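Local structure of NAD-dependent epimerase/dehydratase domain-containing protein (Ruegeria pomeroyi DSS-3, 3IUS) at residues His13-Arg18 against Tyr155-Gly160; Leu121-Thr124 against Gly128-Arg131; Ile219-Glu224 against Gly276-Gln281. The protein is of unknown function but, as a member of the NAD-dependent epimerase/dehydratase family, probably binds a dinucleotide cofactor in a Rossmann fold. One frame throughout, in Å; residues are numbered along the deposited sequence.

Interactions 1 and 3 meet directly, with centres about 17 Å apart: Tyr155, last residue of strand 146-155, packs its ring against Leu277 and Leu280 of helix 273-282. Interaction 1 joins the start of helix 15-24, which follows strand 7-11, a strand inside the parallel sheet, to the loop leaving strand 146-155. Interaction 2 lies at the head of helix 126-140, nested in sequence inside the loop that interaction 1 closes, yet its nearest atoms stay about 10 Å from it. Interaction 3 follows later in the chain, where helices 215-226 and 273-282 pack about 31 Å, centre to centre, from interaction 2. The three thus run from the probable dinucleotide-binding turn to the helices near the C-terminus.

Interaction 1: His13-Arg18 against Tyr155-Gly160; sequences HGYTAR and YGPGRG
Tyr15 reaches from the glycine turn at the start of helix 15-24 to the loop after strand 146-155, where Pro157 and Arg159 receive it. The helix follows strand 7-11 in a strand-turn-helix unit whose Gly12, Gly14 and Ala17 fit a GxGxxA pattern, consistent with the dinucleotide-binding turn of a Rossmann fold. With CG anti to the backbone N (chi1 -174°), the tyrosine points at the loop. Its CB already meets Arg159, 3.5 Å from NH2. CG lies under the same guanidinium, with CZ of Arg159 at 3.7 Å, and CD2 comes close to NH1. Ring and guanidinium are stacked, their planes 23° apart, a cation-pi pair in which Arg159 CZ stands 4.1 Å from the centroid of the Tyr15 ring. A bend of the arginine chain at chi3 lets it fold back over this face, while its CB passes above the far end of the ring near CZ and OH. Further out, CE1 runs beside the carbonyl oxygen of Pro157, which lies in the ring plane at the edge. Gly156 to Arg159 form a type II turn, and Gly156 leaves room for the hydroxyl, since a CB there would clash with it. At the tip, Tyr15 OH donates a short hydrogen bond of 2.6 Å to Pro157 O, arriving from above the carbonyl plane, 39° out of it.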
ATOM      1  N   HIS A  13       9.082   3.941  -7.270  1.00 19.86           N
ATOM      2  CA  HIS A  13       9.586   2.663  -6.783  1.00 19.76           C
ATOM      3  C   HIS A  13      10.101   2.796  -5.354  1.00 21.13           C
ATOM      4  O   HIS A  13      11.297   2.980  -5.134  1.00 22.22           O
ATOM      5  CB  HIS A  13      10.720   2.195  -7.687  1.00 18.57           C
ATOM      6  CG  HIS A  13      11.091   0.756  -7.507  1.00 24.00           C
ATOM      7  ND1 HIS A  13      10.385  -0.273  -8.093  1.00 23.29           N
ATOM      8  CD2 HIS A  13      12.110   0.175  -6.830  1.00 21.75           C
ATOM      9  CE1 HIS A  13      10.945  -1.426  -7.773  1.00 23.20           C
ATOM     10  NE2 HIS A  13      11.994  -1.182  -7.008  1.00 18.88           N
ATOM     11  N   GLY A  14       9.194   2.692  -4.387  1.00 18.01           N
ATOM     12  CA  GLY A  14       9.547   2.890  -2.992  1.00 26.24           C
ATOM     13  C   GLY A  14       9.508   1.621  -2.161  1.00 24.27           C
ATOM     14  O   GLY A  14       9.785   0.532  -2.655  1.00 18.30           O
ATOM     15  N   TYR A  15       9.152   1.776  -0.891  1.00 25.91           N
ATOM     16  CA  TYR A  15       9.175   0.686   0.077  1.00 26.61           C
ATOM     17  C   TYR A  15       8.522  -0.599  -0.437  1.00 24.46           C
ATOM     18  O   TYR A  15       9.148  -1.660  -0.439  1.00 21.58           O
ATOM     19  CB  TYR A  15       8.525   1.138   1.390  1.00 26.81           C
ATOM     20  CG  TYR A  15       8.620   0.117   2.501  1.00 23.09           C
ATOM     21  CD1 TYR A  15       9.808  -0.070   3.201  1.00 27.27           C
ATOM     22  CD2 TYR A  15       7.524  -0.656   2.848  1.00 20.10           C
ATOM     23  CE1 TYR A  15       9.897  -1.012   4.214  1.00 30.81           C
ATOM     24  CE2 TYR A  15       7.602  -1.598   3.855  1.00 23.56           C
ATOM     25  CZ  TYR A  15       8.787  -1.771   4.537  1.00 25.73           C
ATOM     26  OH  TYR A  15       8.856  -2.710   5.539  1.00 21.53           O
ATOM     27  N   THR A  16       7.273  -0.491  -0.880  1.00 16.93           N
ATOM     28  CA  THR A  16       6.509  -1.646  -1.342  1.00 20.26           C
ATOM     29  C   THR A  16       7.053  -2.236  -2.639  1.00 18.44           C
ATOM     30  O   THR A  16       7.299  -3.437  -2.725  1.00 17.36           O
ATOM     31  CB  THR A  16       5.019  -1.290  -1.522  1.00 21.29           C
ATOM     32  OG1 THR A  16       4.445  -1.000  -0.242  1.00 23.92           O
ATOM     33  CG2 THR A  16       4.252  -2.436  -2.168  1.00 18.15           C
ATOM     34  N   ALA A  17       7.233  -1.393  -3.649  1.00 17.22           N
ATOM     35  CA  ALA A  17       7.688  -1.854  -4.960  1.00 17.06           C
ATOM     36  C   ALA A  17       9.072  -2.515  -4.904  1.00 18.88           C
ATOM     37  O   ALA A  17       9.372  -3.408  -5.691  1.00 17.37           O
ATOM     38  CB  ALA A  17       7.682  -0.697  -5.958  1.00 17.28           C
ATOM     39  N   ARG A  18       9.910  -2.079  -3.966  1.00 17.50           N
ATOM     40  CA  ARG A  18      11.246  -2.652  -3.809  1.00 17.74           C
ATOM     41  C   ARG A  18      11.219  -4.094  -3.309  1.00 17.51           C
ATOM     42  O   ARG A  18      12.055  -4.906  -3.708  1.00 17.63           O
ATOM     43  CB  ARG A  18      12.112  -1.774  -2.901  1.00 18.04           C
ATOM     44  CG  ARG A  18      12.535  -0.488  -3.582  1.00 18.37           C
ATOM     45  CD  ARG A  18      13.123   0.509  -2.611  1.00 20.49           C
ATOM     46  NE  ARG A  18      13.067   1.854  -3.176  1.00 21.74           N
ATOM     47  CZ  ARG A  18      13.577   2.935  -2.600  1.00 27.51           C
ATOM     48  NH1 ARG A  18      14.193   2.834  -1.429  1.00 27.94           N
ATOM     49  NH2 ARG A  18      13.468   4.116  -3.198  1.00 25.77           N
ATOM     50  N   TYR A 155       3.182  -2.253   6.978  1.00 15.70           N
ATOM     51  CA  TYR A 155       4.273  -2.479   7.920  1.00 15.93           C
ATOM     52  C   TYR A 155       5.177  -3.608   7.443  1.00 17.31           C
ATOM     53  O   TYR A 155       4.831  -4.358   6.524  1.00 19.24           O
ATOM     54  CB  TYR A 155       3.757  -2.724   9.346  1.00 16.95           C
ATOM     55  CG  TYR A 155       3.249  -4.130   9.637  1.00 17.84           C
ATOM     56  CD1 TYR A 155       3.948  -4.980  10.489  1.00 20.23           C
ATOM     57  CD2 TYR A 155       2.059  -4.601   9.079  1.00 15.76           C
ATOM     58  CE1 TYR A 155       3.483  -6.259  10.774  1.00 17.87           C
ATOM     59  CE2 TYR A 155       1.586  -5.884   9.358  1.00 15.89           C
ATOM     60  CZ  TYR A 155       2.308  -6.710  10.200  1.00 17.99           C
ATOM     61  OH  TYR A 155       1.846  -7.977  10.492  1.00 18.00           O
ATOM     62  N   GLY A 156       6.347  -3.715   8.057  1.00 16.26           N
ATOM     63  CA  GLY A 156       7.345  -4.668   7.611  1.00 19.08           C
ATOM     64  C   GLY A 156       8.736  -4.318   8.102  1.00 21.22           C
ATOM     65  O   GLY A 156       8.901  -3.445   8.957  1.00 21.21           O
ATOM     66  N   PRO A 157       9.755  -5.001   7.564  1.00 24.50           N
ATOM     67  CA  PRO A 157      11.135  -4.736   7.980  1.00 26.22           C
ATOM     68  C   PRO A 157      11.466  -3.267   7.761  1.00 29.52           C
ATOM     69  O   PRO A 157      11.172  -2.736   6.693  1.00 31.04           O
ATOM     70  CB  PRO A 157      11.961  -5.607   7.029  1.00 25.04           C
ATOM     71  CG  PRO A 157      11.027  -6.674   6.570  1.00 26.38           C
ATOM     72  CD  PRO A 157       9.676  -6.023   6.507  1.00 23.30           C
ATOM     73  N   GLY A 158      12.051  -2.615   8.760  1.00 27.99           N
ATOM     74  CA  GLY A 158      12.426  -1.220   8.627  1.00 32.15           C
ATOM     75  C   GLY A 158      11.242  -0.297   8.826  1.00 33.52           C
ATOM     76  O   GLY A 158      11.406   0.910   8.984  1.00 34.49           O
ATOM     77  N   ARG A 159      10.041  -0.863   8.810  1.00 30.67           N
ATOM     78  CA  ARG A 159       8.843  -0.087   9.102  1.00 30.95           C
ATOM     79  C   ARG A 159       8.004  -0.791  10.165  1.00 27.52           C
ATOM     80  O   ARG A 159       6.854  -1.169   9.926  1.00 21.49           O
ATOM     81  CB  ARG A 159       8.034   0.168   7.831  1.00 30.29           C
ATOM     82  CG  ARG A 159       6.937   1.208   8.004  1.00 42.14           C
ATOM     83  CD  ARG A 159       6.353   1.633   6.669  1.00 47.34           C
ATOM     84  NE  ARG A 159       7.305   2.408   5.878  1.00 47.76           N
ATOM     85  CZ  ARG A 159       7.091   2.784   4.623  1.00 45.94           C
ATOM     86  NH1 ARG A 159       5.957   2.448   4.022  1.00 46.15           N
ATOM     87  NH2 ARG A 159       8.006   3.486   3.968  1.00 42.39           N
ATOM     88  N   GLY A 160       8.602  -0.967  11.340  1.00 22.77           N
ATOM     89  CA  GLY A 160       7.951  -1.647  12.442  1.00 25.90           C
ATOM     90  C   GLY A 160       7.991  -0.806  13.701  1.00 34.26           C
ATOM     91  O   GLY A 160       8.586   0.271  13.710  1.00 33.96           O
TER

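Interaction 2: Leu121-Thr124 against Gly128-Arg131; sequences LTPT and GRWR
Pro123 lays the edge of its ring on the backbone of Gly128, with Pro123 CB 3.4 Å from Gly128 C. Next to it, Pro123 CG stands 3.6 Å from Gly128 O. The fit depends on the bare CA of Gly128: any CB on that residue would run into Pro123 CB. Beside the glycine, Arg129 takes its CG anti to the carbonyl carbon (chi1 -70°), and this methylene passes 4.0 Å from Pro123 CG. Helix 126-140 comes between strands 97-103 and 146-155, which pair in the parallel sheet of the Rossmann fold, and the loop 121-124 leads into it, doubling back so that its proline packs against the first turns of the helix; the same ring also touches Val132 further along. Beyond CG the arginine bends at chi3 (-50°), which turns its guanidinium back toward the loop instead of leaving it stretched out. There Arg129 NH1 gives a hydrogen bond of 3.0 Å to a water that lies in the guanidinium plane, at its edge, and the water in turn donates to Pro123 O over 2.9 Å. Thr124 turns its CB from the helix, and its OG1 is hydrogen-bonded to Glu251 instead.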
ATOM      1  N   LEU A 121     -17.974   4.278  -2.569  1.00 18.42           N
ATOM      2  CA  LEU A 121     -16.864   5.086  -2.072  1.00 18.49           C
ATOM      3  C   LEU A 121     -17.336   6.430  -1.525  1.00 17.84           C
ATOM      4  O   LEU A 121     -17.894   7.249  -2.253  1.00 18.90           O
ATOM      5  CB  LEU A 121     -15.831   5.303  -3.177  1.00 20.40           C
ATOM      6  CG  LEU A 121     -15.420   4.024  -3.912  1.00 20.27           C
ATOM      7  CD1 LEU A 121     -14.384   4.326  -4.987  1.00 21.05           C
ATOM      8  CD2 LEU A 121     -14.908   2.977  -2.930  1.00 13.99           C
ATOM      9  N   THR A 122     -17.107   6.656  -0.237  1.00 15.99           N
ATOM     10  CA  THR A 122     -17.502   7.907   0.396  1.00 19.12           C
ATOM     11  C   THR A 122     -16.408   8.425   1.320  1.00 18.86           C
ATOM     12  O   THR A 122     -16.608   8.523   2.526  1.00 16.12           O
ATOM     13  CB  THR A 122     -18.816   7.755   1.197  1.00 23.10           C
ATOM     14  OG1 THR A 122     -18.602   6.889   2.318  1.00 34.54           O
ATOM     15  CG2 THR A 122     -19.902   7.163   0.322  1.00 15.23           C
ATOM     16  N   PRO A 123     -15.245   8.770   0.751  1.00 21.21           N
ATOM     17  CA  PRO A 123     -14.150   9.290   1.581  1.00 19.17           C
ATOM     18  C   PRO A 123     -14.573  10.572   2.292  1.00 20.76           C
ATOM     19  O   PRO A 123     -15.371  11.345   1.759  1.00 16.40           O
ATOM     20  CB  PRO A 123     -13.035   9.575   0.571  1.00 15.23           C
ATOM     21  CG  PRO A 123     -13.712   9.625  -0.775  1.00 15.54           C
ATOM     22  CD  PRO A 123     -14.928   8.769  -0.687  1.00 13.64           C
ATOM     23  N   THR A 124     -14.050  10.805   3.488  1.00 22.28           N
ATOM     24  CA  THR A 124     -14.471  11.978   4.238  1.00 26.69           C
ATOM     25  C   THR A 124     -13.430  13.093   4.254  1.00 25.58           C
ATOM     26  O   THR A 124     -13.680  14.164   4.800  1.00 27.15           O
ATOM     27  CB  THR A 124     -14.875  11.623   5.687  1.00 29.52           C
ATOM     28  OG1 THR A 124     -13.742  11.106   6.391  1.00 26.45           O
ATOM     29  CG2 THR A 124     -15.992  10.587   5.692  1.00 32.84           C
ATOM     30  N   GLY A 128      -8.538  10.997   0.668  1.00 14.82           N
ATOM     31  CA  GLY A 128      -9.420   9.952   0.191  1.00 17.35           C
ATOM     32  C   GLY A 128     -10.116  10.323  -1.104  1.00 14.57           C
ATOM     33  O   GLY A 128     -10.302   9.472  -1.978  1.00 14.52           O
ATOM     34  N   ARG A 129     -10.526  11.584  -1.224  1.00 18.89           N
ATOM     35  CA  ARG A 129     -11.169  12.046  -2.456  1.00 14.66           C
ATOM     36  C   ARG A 129     -10.179  12.029  -3.621  1.00 17.80           C
ATOM     37  O   ARG A 129     -10.541  11.691  -4.752  1.00 14.92           O
ATOM     38  CB  ARG A 129     -11.781  13.441  -2.295  1.00 14.68           C
ATOM     39  CG  ARG A 129     -13.003  13.488  -1.387  1.00 17.44           C
ATOM     40  CD  ARG A 129     -13.744  14.816  -1.516  1.00 22.88           C
ATOM     41  NE  ARG A 129     -12.855  15.967  -1.400  1.00 23.29           N
ATOM     42  CZ  ARG A 129     -12.547  16.553  -0.250  1.00 24.53           C
ATOM     43  NH1 ARG A 129     -13.062  16.102   0.881  1.00 25.07           N
ATOM     44  NH2 ARG A 129     -11.728  17.596  -0.235  1.00 36.42           N
ATOM     45  N   TRP A 130      -8.929  12.390  -3.346  1.00 15.16           N
ATOM     46  CA  TRP A 130      -7.909  12.375  -4.392  1.00 23.52           C
ATOM     47  C   TRP A 130      -7.629  10.947  -4.860  1.00 15.37           C
ATOM     48  O   TRP A 130      -7.383  10.712  -6.048  1.00 19.48           O
ATOM     49  CB  TRP A 130      -6.612  13.040  -3.926  1.00 20.27           C
ATOM     50  CG  TRP A 130      -6.777  14.461  -3.482  1.00 19.18           C
ATOM     51  CD1 TRP A 130      -7.825  15.293  -3.754  1.00 21.33           C
ATOM     52  CD2 TRP A 130      -5.853  15.225  -2.698  1.00 21.79           C
ATOM     53  NE1 TRP A 130      -7.614  16.522  -3.181  1.00 24.94           N
ATOM     54  CE2 TRP A 130      -6.412  16.506  -2.526  1.00 23.02           C
ATOM     55  CE3 TRP A 130      -4.610  14.947  -2.122  1.00 27.64           C
ATOM     56  CZ2 TRP A 130      -5.772  17.509  -1.800  1.00 27.03           C
ATOM     57  CZ3 TRP A 130      -3.974  15.946  -1.400  1.00 29.46           C
ATOM     58  CH2 TRP A 130      -4.556  17.211  -1.248  1.00 30.05           C
ATOM     59  N   ARG A 131      -7.667   9.999  -3.924  1.00 15.18           N
ATOM     60  CA  ARG A 131      -7.509   8.588  -4.268  1.00 15.09           C
ATOM     61  C   ARG A 131      -8.639   8.138  -5.181  1.00 16.23           C
ATOM     62  O   ARG A 131      -8.399   7.474  -6.184  1.00 14.98           O
ATOM     63  CB  ARG A 131      -7.482   7.707  -3.019  1.00 26.05           C
ATOM     64  CG  ARG A 131      -6.170   7.728  -2.270  1.00 27.15           C
ATOM     65  CD  ARG A 131      -5.067   7.026  -3.052  1.00 25.68           C
ATOM     66  NE  ARG A 131      -3.803   7.097  -2.328  1.00 22.61           N
ATOM     67  CZ  ARG A 131      -2.649   6.624  -2.784  1.00 19.70           C
ATOM     68  NH1 ARG A 131      -2.592   6.037  -3.972  1.00 19.32           N
ATOM     69  NH2 ARG A 131      -1.550   6.738  -2.052  1.00 20.54           N
TER
HETATM   70  O   HOH W   1     -15.401  14.155   0.958  1.00 25.49           O

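Interaction 3: Ile219-Glu224 against Gly276-Gln281; sequences IAYAAE and GLEALQ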
ATOM      1  N   ILE A 219       0.806  -1.178  19.469  1.00 16.21           N
ATOM      2  CA  ILE A 219       1.784  -0.548  20.346  1.00 19.79           C
ATOM      3  C   ILE A 219       1.972  -1.365  21.621  1.00 24.88           C
ATOM      4  O   ILE A 219       3.102  -1.635  22.043  1.00 18.33           O
ATOM      5  CB  ILE A 219       1.327   0.877  20.702  1.00 19.31           C
ATOM      6  CG1 ILE A 219       1.417   1.784  19.472  1.00 28.09           C
ATOM      7  CG2 ILE A 219       2.136   1.436  21.877  1.00 16.89           C
ATOM      8  CD1 ILE A 219       0.841   3.170  19.685  1.00 27.61           C
ATOM      9  N   ALA A 220       0.864  -1.764  22.236  1.00 21.97           N
ATOM     10  CA  ALA A 220       0.935  -2.568  23.449  1.00 18.35           C
ATOM     11  C   ALA A 220       1.673  -3.886  23.219  1.00 17.08           C
ATOM     12  O   ALA A 220       2.492  -4.297  24.026  1.00 16.68           O
ATOM     13  CB  ALA A 220      -0.465  -2.830  24.001  1.00 16.21           C
ATOM     14  N   TYR A 221       1.378  -4.557  22.108  1.00 16.17           N
ATOM     15  CA  TYR A 221       1.974  -5.866  21.860  1.00 16.14           C
ATOM     16  C   TYR A 221       3.472  -5.769  21.584  1.00 16.42           C
ATOM     17  O   TYR A 221       4.244  -6.637  21.994  1.00 16.55           O
ATOM     18  CB  TYR A 221       1.262  -6.594  20.707  1.00 15.79           C
ATOM     19  CG  TYR A 221       1.606  -8.064  20.656  1.00 15.72           C
ATOM     20  CD1 TYR A 221       1.384  -8.885  21.759  1.00 26.19           C
ATOM     21  CD2 TYR A 221       2.157  -8.637  19.514  1.00 19.30           C
ATOM     22  CE1 TYR A 221       1.701 -10.228  21.725  1.00 27.68           C
ATOM     23  CE2 TYR A 221       2.479  -9.977  19.475  1.00 20.46           C
ATOM     24  CZ  TYR A 221       2.242 -10.771  20.578  1.00 22.94           C
ATOM     25  OH  TYR A 221       2.559 -12.107  20.542  1.00 24.23           O
ATOM     26  N   ALA A 222       3.881  -4.713  20.892  1.00 16.53           N
ATOM     27  CA  ALA A 222       5.292  -4.485  20.614  1.00 16.82           C
ATOM     28  C   ALA A 222       6.035  -4.304  21.941  1.00 17.17           C
ATOM     29  O   ALA A 222       7.109  -4.868  22.148  1.00 17.38           O
ATOM     30  CB  ALA A 222       5.468  -3.262  19.729  1.00 16.90           C
ATOM     31  N   ALA A 223       5.438  -3.542  22.847  1.00 17.23           N
ATOM     32  CA  ALA A 223       6.046  -3.322  24.168  1.00 17.57           C
ATOM     33  C   ALA A 223       6.149  -4.642  24.934  1.00 17.56           C
ATOM     34  O   ALA A 223       7.179  -4.956  25.528  1.00 17.85           O
ATOM     35  CB  ALA A 223       5.248  -2.304  24.959  1.00 17.61           C
ATOM     36  N   GLU A 224       5.073  -5.415  24.908  1.00 17.24           N
ATOM     37  CA  GLU A 224       5.052  -6.722  25.550  1.00 20.19           C
ATOM     38  C   GLU A 224       6.189  -7.620  25.046  1.00 17.28           C
ATOM     39  O   GLU A 224       6.913  -8.218  25.834  1.00 17.49           O
ATOM     40  CB  GLU A 224       3.692  -7.386  25.326  1.00 26.59           C
ATOM     41  CG  GLU A 224       3.536  -8.759  25.956  1.00 32.04           C
ATOM     42  CD  GLU A 224       2.181  -9.382  25.657  1.00 39.46           C
ATOM     43  OE1 GLU A 224       1.230  -8.628  25.361  1.00 39.74           O
ATOM     44  OE2 GLU A 224       2.068 -10.625  25.719  1.00 41.09           O
ATOM     45  N   GLY A 276       2.852 -11.163  12.657  1.00 14.94           N
ATOM     46  CA  GLY A 276       3.713 -10.238  11.941  1.00 15.15           C
ATOM     47  C   GLY A 276       4.741  -9.595  12.865  1.00 16.90           C
ATOM     48  O   GLY A 276       5.929  -9.515  12.542  1.00 16.75           O
ATOM     49  N   LEU A 277       4.282  -9.132  14.018  1.00 16.40           N
ATOM     50  CA  LEU A 277       5.169  -8.480  14.981  1.00 15.83           C
ATOM     51  C   LEU A 277       6.211  -9.417  15.590  1.00 18.09           C
ATOM     52  O   LEU A 277       7.357  -9.019  15.821  1.00 17.95           O
ATOM     53  CB  LEU A 277       4.369  -7.789  16.094  1.00 20.68           C
ATOM     54  CG  LEU A 277       4.197  -6.272  15.969  1.00 23.76           C
ATOM     55  CD1 LEU A 277       3.647  -5.925  14.617  1.00 16.53           C
ATOM     56  CD2 LEU A 277       3.311  -5.693  17.073  1.00 17.39           C
ATOM     57  N   GLU A 278       5.810 -10.649  15.874  1.00 15.82           N
ATOM     58  CA  GLU A 278       6.738 -11.623  16.430  1.00 15.96           C
ATOM     59  C   GLU A 278       7.870 -11.910  15.445  1.00 16.08           C
ATOM     60  O   GLU A 278       9.030 -12.004  15.837  1.00 16.59           O
ATOM     61  CB  GLU A 278       6.003 -12.904  16.823  1.00 15.72           C
ATOM     62  CG  GLU A 278       4.884 -12.660  17.822  1.00 44.89           C
ATOM     63  CD  GLU A 278       4.157 -13.926  18.226  1.00 48.04           C
ATOM     64  OE1 GLU A 278       4.705 -14.685  19.055  1.00 54.56           O
ATOM     65  OE2 GLU A 278       3.033 -14.151  17.726  1.00 39.68           O
ATOM     66  N   ALA A 279       7.523 -12.040  14.164  1.00 15.89           N
ATOM     67  CA  ALA A 279       8.517 -12.252  13.117  1.00 19.60           C
ATOM     68  C   ALA A 279       9.419 -11.038  12.903  1.00 17.74           C
ATOM     69  O   ALA A 279      10.623 -11.181  12.702  1.00 16.56           O
ATOM     70  CB  ALA A 279       7.831 -12.631  11.804  1.00 15.73           C
ATOM     71  N   LEU A 280       8.827  -9.846  12.928  1.00 18.69           N
ATOM     72  CA  LEU A 280       9.580  -8.609  12.744  0.50 19.65           C
ATOM     73  C   LEU A 280      10.622  -8.419  13.835  1.00 16.97           C
ATOM     74  O   LEU A 280      11.754  -8.018  13.563  1.00 17.27           O
ATOM     75  CB  LEU A 280       8.644  -7.399  12.712  0.50 20.45           C
ATOM     76  CG  LEU A 280       8.332  -6.839  11.323  0.50 24.35           C
ATOM     77  CD1 LEU A 280       7.681  -7.901  10.465  0.50 27.75           C
ATOM     78  CD2 LEU A 280       7.456  -5.594  11.410  0.50 22.12           C
ATOM     79  N   GLN A 281      10.236  -8.710  15.068  1.00 16.94           N
ATOM     80  CA  GLN A 281      11.151  -8.551  16.192  1.00 17.27           C
ATOM     81  C   GLN A 281      12.371  -9.451  16.028  1.00 18.36           C
ATOM     82  O   GLN A 281      13.479  -9.080  16.409  1.00 19.47           O
ATOM     83  CB  GLN A 281      10.462  -8.868  17.513  1.00 17.19           C
ATOM     84  CG  GLN A 281      11.329  -8.493  18.712  1.00 17.67           C
ATOM     85  CD  GLN A 281      10.857  -9.114  19.999  1.00 22.61           C
ATOM     86  OE1 GLN A 281      10.278 -10.193  20.003  1.00 21.61           O
ATOM     87  NE2 GLN A 281      11.132  -8.441  21.114  1.00 21.46           N
TER
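Leu277 carries the close side of this helix pair, pushing its CD2 methyl between Tyr221 and Ala222. That methyl sits 4.0 Å from Tyr221 CD2, near the plane of the ring and at its edge, and 4.2 Å from Ala222 CB; it also reaches the backbone N of Ala222. The small Ala222 sits where the CA atoms are nearest, its CA 6.9 Å from Leu277 CA. Val218 and Leu225 of helix 215-226 also touch Leu277, so Leu277 is buried in mostly apolar surroundings.

On the other flank the packing thins out. Tyr221, its CG anti to the backbone N (chi1 -165°), swings its ring across the gap toward Glu278, whose chain runs extended beyond CG and brings the carboxylate up to the phenol. Tyr221 OH stands 3.5 Å from Glu278 OE2 and makes no hydrogen bond with the carboxylate, and the ring and carboxylate planes are nearly at right angles, 87° apart. The aliphatic part also touches the ring: Glu278 CG comes 4.0 Å from Tyr221 CE2, at its edge. Replacing Tyr221 by an alanine would probably leave Leu277 CD2 and Glu278 CG without the ring edge between them, opening a gap between the two helices.

The segment axes approach to 10.4 Å, with both chains running in broadly the same direction. This is plain helix-helix packing, crossing at -42°, that joins helix 215-226 to helix 273-282 in the C-terminal part of a Rossmann-fold protein.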